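Local atomic coordinates of nicotinate phosphoribosyltransferase (Vibrio cholerae, PDB entry 4HL7), a protein that probably catalyses the ATP-dependent synthesis of nicotinate D-ribonucleotide from nicotinate and phosphoribosyl diphosphate, a step in NAD(+) biosynthesis. Residues A[74-85]-A[216-226]. Sequence-based numbering, arbitrary orientation.
Sequences DIHYLTQHAPHL and YHFAREFDLKP
Asp-74 OD1 accepts from three donors: NH1 of Arg-220 at 2.8 Å (N-H...O 160°), NH2 of Arg-220 in a weak bond, and a water at 2.7 Å. In this salt bridge OD1 lies at the edge of the guanidinium, near its plane, and receives NH1 on its anti lone pair, while OD2 is hydrogen-bonded elsewhere. Arg-220 reaches it by running out with CG anti to its own backbone N (chi1 -178°) and then bending at chi3. Its CB lies over one face of the Tyr-77 ring, a CH-pi contact with CB 3.9 Å from the ring centroid. An edge of that ring abuts Tyr-216, CE1 of Tyr-77 lying 3.7 Å from Tyr-216 CD1. Tyr-77 OH reaches past Ala-219 CB and is bridged by a second water to Leu-224 O, in the Schellman turn around Asp-223. Leu-78 CD2 sits almost centrally over a face of the Tyr-216 ring, 3.7 Å from its centroid, and the hydroxyl of Tyr-216 bonds to Asn-25 of helix 21-33. Where these helices of the N-terminal domain and the TIM-barrel-clan region cross at 80°, Arg-220 thus ties ion pairing and aromatic packing to one side chain.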
loop_
_atom_site.group_PDB
_atom_site.type_symbol
_atom_site.label_atom_id
_atom_site.label_comp_id
_atom_site.label_asym_id
_atom_site.label_seq_id
_atom_site.Cartn_x
_atom_site.Cartn_y
_atom_site.Cartn_z
ATOM N N ASP A 74 -15.980 9.105 13.659
ATOM C CA ASP A 74 -15.226 8.638 12.500
ATOM C C ASP A 74 -15.994 8.975 11.245
ATOM O O ASP A 74 -15.410 9.379 10.213
ATOM C CB ASP A 74 -15.041 7.122 12.548
ATOM C CG ASP A 74 -14.152 6.665 13.711
ATOM O OD1 ASP A 74 -13.363 7.465 14.229
ATOM O OD2 ASP A 74 -14.303 5.510 14.125
ATOM N N ILE A 75 -17.295 8.721 11.285
ATOM C CA ILE A 75 -18.149 8.933 10.100
ATOM C C ILE A 75 -18.245 10.430 9.752
ATOM O O ILE A 75 -18.168 10.813 8.540
ATOM C CB ILE A 75 -19.539 8.295 10.250
ATOM C CG1 ILE A 75 -19.402 6.783 10.525
ATOM C CG2 ILE A 75 -20.359 8.456 8.963
ATOM C CD1 ILE A 75 -18.817 5.991 9.382
ATOM N N HIS A 76 -18.402 11.255 10.780
ATOM C CA HIS A 76 -18.409 12.726 10.644
ATOM C C HIS A 76 -17.106 13.163 10.017
ATOM O O HIS A 76 -17.086 14.018 9.098
ATOM C CB HIS A 76 -18.592 13.434 12.004
ATOM C CG HIS A 76 -19.997 13.269 12.624
ATOM N ND1 HIS A 76 -21.146 13.191 11.866
ATOM C CD2 HIS A 76 -20.414 13.181 13.978
ATOM C CE1 HIS A 76 -22.233 13.065 12.697
ATOM N NE2 HIS A 76 -21.788 13.052 13.981
ATOM N N TYR A 77 -15.992 12.579 10.462
ATOM C CA TYR A 77 -14.684 12.932 9.883
ATOM C C TYR A 77 -14.657 12.615 8.368
ATOM O O TYR A 77 -14.278 13.458 7.553
ATOM C CB TYR A 77 -13.503 12.225 10.610
ATOM C CG TYR A 77 -12.202 12.403 9.829
ATOM C CD1 TYR A 77 -11.699 11.377 9.016
ATOM C CD2 TYR A 77 -11.519 13.619 9.872
ATOM C CE1 TYR A 77 -10.545 11.561 8.246
ATOM C CE2 TYR A 77 -10.356 13.813 9.121
ATOM C CZ TYR A 77 -9.875 12.785 8.319
ATOM O OH TYR A 77 -8.735 12.979 7.583
ATOM N N LEU A 78 -15.094 11.433 7.978
ATOM C CA LEU A 78 -15.078 11.117 6.564
ATOM C C LEU A 78 -16.075 11.972 5.766
ATOM O O LEU A 78 -15.850 12.283 4.596
ATOM C CB LEU A 78 -15.419 9.642 6.320
ATOM C CG LEU A 78 -14.367 8.656 6.898
ATOM C CD1 LEU A 78 -14.877 7.242 6.631
ATOM C CD2 LEU A 78 -13.016 8.887 6.218
ATOM N N THR A 79 -17.219 12.261 6.361
ATOM C CA THR A 79 -18.178 13.115 5.681
ATOM C C THR A 79 -17.544 14.439 5.230
ATOM O O THR A 79 -17.751 14.862 4.096
ATOM C CB THR A 79 -19.386 13.406 6.594
ATOM O OG1 THR A 79 -20.090 12.192 6.775
ATOM C CG2 THR A 79 -20.338 14.453 5.927
ATOM N N GLN A 80 -16.837 15.094 6.140
ATOM C CA GLN A 80 -16.188 16.398 5.908
ATOM C C GLN A 80 -14.904 16.296 5.086
ATOM O O GLN A 80 -14.701 17.057 4.120
ATOM C CB GLN A 80 -15.871 17.087 7.238
ATOM C CG GLN A 80 -15.100 18.406 7.066
ATOM C CD GLN A 80 -15.136 19.315 8.298
ATOM O OE1 GLN A 80 -15.888 19.084 9.252
ATOM N NE2 GLN A 80 -14.353 20.372 8.259
ATOM N N HIS A 81 -14.038 15.347 5.449
ATOM C CA HIS A 81 -12.700 15.317 4.877
ATOM C C HIS A 81 -12.480 14.351 3.749
ATOM O O HIS A 81 -11.414 14.356 3.119
ATOM C CB HIS A 81 -11.649 15.188 5.971
ATOM C CG HIS A 81 -11.686 16.329 6.954
ATOM N ND1 HIS A 81 -10.980 17.472 6.774
ATOM C CD2 HIS A 81 -12.446 16.512 8.104
ATOM C CE1 HIS A 81 -11.227 18.324 7.806
ATOM N NE2 HIS A 81 -12.126 17.742 8.613
ATOM N N ALA A 82 -13.494 13.526 3.476
ATOM C CA ALA A 82 -13.508 12.592 2.338
ATOM C C ALA A 82 -14.857 12.742 1.627
ATOM O O ALA A 82 -15.693 11.801 1.538
ATOM C CB ALA A 82 -13.231 11.134 2.816
ATOM N N PRO A 83 -15.073 13.932 1.049
ATOM C CA PRO A 83 -16.345 14.326 0.439
ATOM C C PRO A 83 -16.767 13.499 -0.787
ATOM O O PRO A 83 -17.939 13.515 -1.160
ATOM C CB PRO A 83 -16.105 15.809 0.041
ATOM C CG PRO A 83 -14.649 15.914 -0.126
ATOM C CD PRO A 83 -14.013 14.966 0.880
ATOM N N HIS A 84 -15.831 12.769 -1.379
ATOM C CA HIS A 84 -16.175 11.875 -2.495
ATOM C C HIS A 84 -16.723 10.522 -2.101
ATOM O O HIS A 84 -17.166 9.776 -2.954
ATOM C CB HIS A 84 -15.037 11.808 -3.537
ATOM C CG HIS A 84 -14.838 13.139 -4.210
ATOM N ND1 HIS A 84 -15.789 13.684 -4.995
ATOM C CD2 HIS A 84 -13.859 14.107 -4.040
ATOM C CE1 HIS A 84 -15.401 14.935 -5.352
ATOM N NE2 HIS A 84 -14.224 15.187 -4.770
ATOM N N LEU A 85 -16.708 10.221 -0.788
ATOM C CA LEU A 85 -17.464 9.090 -0.248
ATOM C C LEU A 85 -18.994 9.376 -0.215
ATOM O O LEU A 85 -19.410 10.429 0.205
ATOM C CB LEU A 85 -16.934 8.715 1.153
ATOM C CG LEU A 85 -15.435 8.242 1.083
ATOM C CD1 LEU A 85 -14.996 7.840 2.490
ATOM C CD2 LEU A 85 -15.226 7.111 0.116
ATOM N N TYR A 216 -5.868 7.603 7.549
ATOM C CA TYR A 216 -7.022 8.484 7.865
ATOM C C TYR A 216 -6.966 8.934 9.326
ATOM O O TYR A 216 -7.225 10.137 9.668
ATOM C CB TYR A 216 -8.366 7.740 7.612
ATOM C CG TYR A 216 -8.985 8.016 6.241
ATOM C CD1 TYR A 216 -8.997 9.304 5.719
ATOM C CD2 TYR A 216 -9.575 6.980 5.497
ATOM C CE1 TYR A 216 -9.582 9.578 4.461
ATOM C CE2 TYR A 216 -10.169 7.222 4.247
ATOM C CZ TYR A 216 -10.206 8.539 3.752
ATOM O OH TYR A 216 -10.771 8.808 2.485
ATOM N N HIS A 217 -6.699 7.991 10.215
ATOM C CA HIS A 217 -6.666 8.312 11.660
ATOM C C HIS A 217 -5.691 9.408 12.011
ATOM O O HIS A 217 -6.013 10.352 12.795
ATOM C CB HIS A 217 -6.346 7.054 12.471
ATOM C CG HIS A 217 -6.364 7.277 13.962
ATOM N ND1 HIS A 217 -7.451 7.072 14.709
ATOM C CD2 HIS A 217 -5.375 7.731 14.829
ATOM C CE1 HIS A 217 -7.186 7.361 15.993
ATOM N NE2 HIS A 217 -5.918 7.749 16.073
ATOM N N PHE A 218 -4.497 9.327 11.443
ATOM C CA PHE A 218 -3.438 10.325 11.710
ATOM C C PHE A 218 -3.637 11.575 10.849
ATOM O O PHE A 218 -3.248 12.644 11.279
ATOM C CB PHE A 218 -2.029 9.692 11.507
ATOM C CG PHE A 218 -1.651 8.723 12.607
ATOM C CD1 PHE A 218 -1.791 9.089 13.957
ATOM C CD2 PHE A 218 -1.197 7.420 12.300
ATOM C CE1 PHE A 218 -1.528 8.176 14.994
ATOM C CE2 PHE A 218 -0.901 6.532 13.319
ATOM C CZ PHE A 218 -1.070 6.890 14.663
ATOM N N ALA A 219 -4.294 11.452 9.687
ATOM C CA ALA A 219 -4.726 12.653 8.920
ATOM C C ALA A 219 -5.659 13.498 9.807
ATOM O O ALA A 219 -5.470 14.701 9.951
ATOM C CB ALA A 219 -5.406 12.280 7.605
ATOM N N ARG A 220 -6.611 12.839 10.448
ATOM C CA ARG A 220 -7.427 13.506 11.474
ATOM C C ARG A 220 -6.637 14.117 12.595
ATOM O O ARG A 220 -6.825 15.296 12.889
ATOM C CB ARG A 220 -8.533 12.597 12.025
ATOM C CG ARG A 220 -9.444 13.265 13.077
ATOM C CD ARG A 220 -10.613 12.350 13.500
ATOM N NE ARG A 220 -10.142 11.049 13.976
ATOM C CZ ARG A 220 -10.914 9.982 14.188
ATOM N NH1 ARG A 220 -12.238 10.063 13.999
ATOM N NH2 ARG A 220 -10.364 8.835 14.606
ATOM N N GLU A 221 -5.815 13.318 13.258
ATOM C CA GLU A 221 -5.149 13.749 14.467
ATOM C C GLU A 221 -4.312 14.987 14.212
ATOM O O GLU A 221 -4.211 15.913 15.075
ATOM C CB GLU A 221 -4.266 12.631 15.004
ATOM C CG GLU A 221 -3.349 13.108 16.109
ATOM C CD GLU A 221 -2.842 11.996 17.004
ATOM O OE1 GLU A 221 -3.181 10.825 16.768
ATOM O OE2 GLU A 221 -2.094 12.295 17.956
ATOM N N PHE A 222 -3.682 15.029 13.040
ATOM C CA PHE A 222 -2.703 16.106 12.767
ATOM C C PHE A 222 -3.194 17.128 11.741
ATOM O O PHE A 222 -2.417 17.970 11.306
ATOM C CB PHE A 222 -1.365 15.478 12.292
ATOM C CG PHE A 222 -0.692 14.672 13.338
ATOM C CD1 PHE A 222 -0.160 15.296 14.466
ATOM C CD2 PHE A 222 -0.619 13.290 13.230
ATOM C CE1 PHE A 222 0.445 14.568 15.462
ATOM C CE2 PHE A 222 0.003 12.547 14.211
ATOM C CZ PHE A 222 0.553 13.177 15.328
ATOM N N ASP A 223 -4.456 17.006 11.295
ATOM C CA ASP A 223 -5.023 17.911 10.296
ATOM C C ASP A 223 -4.140 17.928 9.066
ATOM O O ASP A 223 -3.690 18.999 8.594
ATOM C CB ASP A 223 -5.221 19.330 10.871
ATOM C CG ASP A 223 -5.953 20.266 9.888
ATOM O OD1 ASP A 223 -6.861 19.809 9.127
ATOM O OD2 ASP A 223 -5.594 21.446 9.824
ATOM N N LEU A 224 -3.860 16.726 8.561
ATOM C CA LEU A 224 -3.103 16.566 7.347
ATOM C C LEU A 224 -4.051 16.035 6.322
ATOM O O LEU A 224 -5.057 15.404 6.673
ATOM C CB LEU A 224 -1.947 15.562 7.552
ATOM C CG LEU A 224 -0.905 16.071 8.526
ATOM C CD1 LEU A 224 0.054 14.944 8.859
ATOM C CD2 LEU A 224 -0.147 17.245 7.908
ATOM N N LYS A 225 -3.721 16.266 5.063
ATOM C CA LYS A 225 -4.533 15.812 3.953
ATOM C C LYS A 225 -4.388 14.271 3.812
ATOM O O LYS A 225 -3.272 13.778 3.751
ATOM C CB LYS A 225 -4.059 16.541 2.688
ATOM C CG LYS A 225 -4.847 16.203 1.433
ATOM N N PRO A 226 -5.531 13.519 3.754
ATOM C CA PRO A 226 -5.444 12.064 3.497
ATOM C C PRO A 226 -5.203 11.841 2.006
ATOM O O PRO A 226 -5.887 12.449 1.181
ATOM C CB PRO A 226 -6.825 11.529 3.956
ATOM C CG PRO A 226 -7.726 12.691 3.948
ATOM C CD PRO A 226 -6.902 13.945 4.141
HETATM O O HOH W 1 -12.206 6.997 16.643
HETATM O O HOH W 2 -7.633 15.423 7.603
#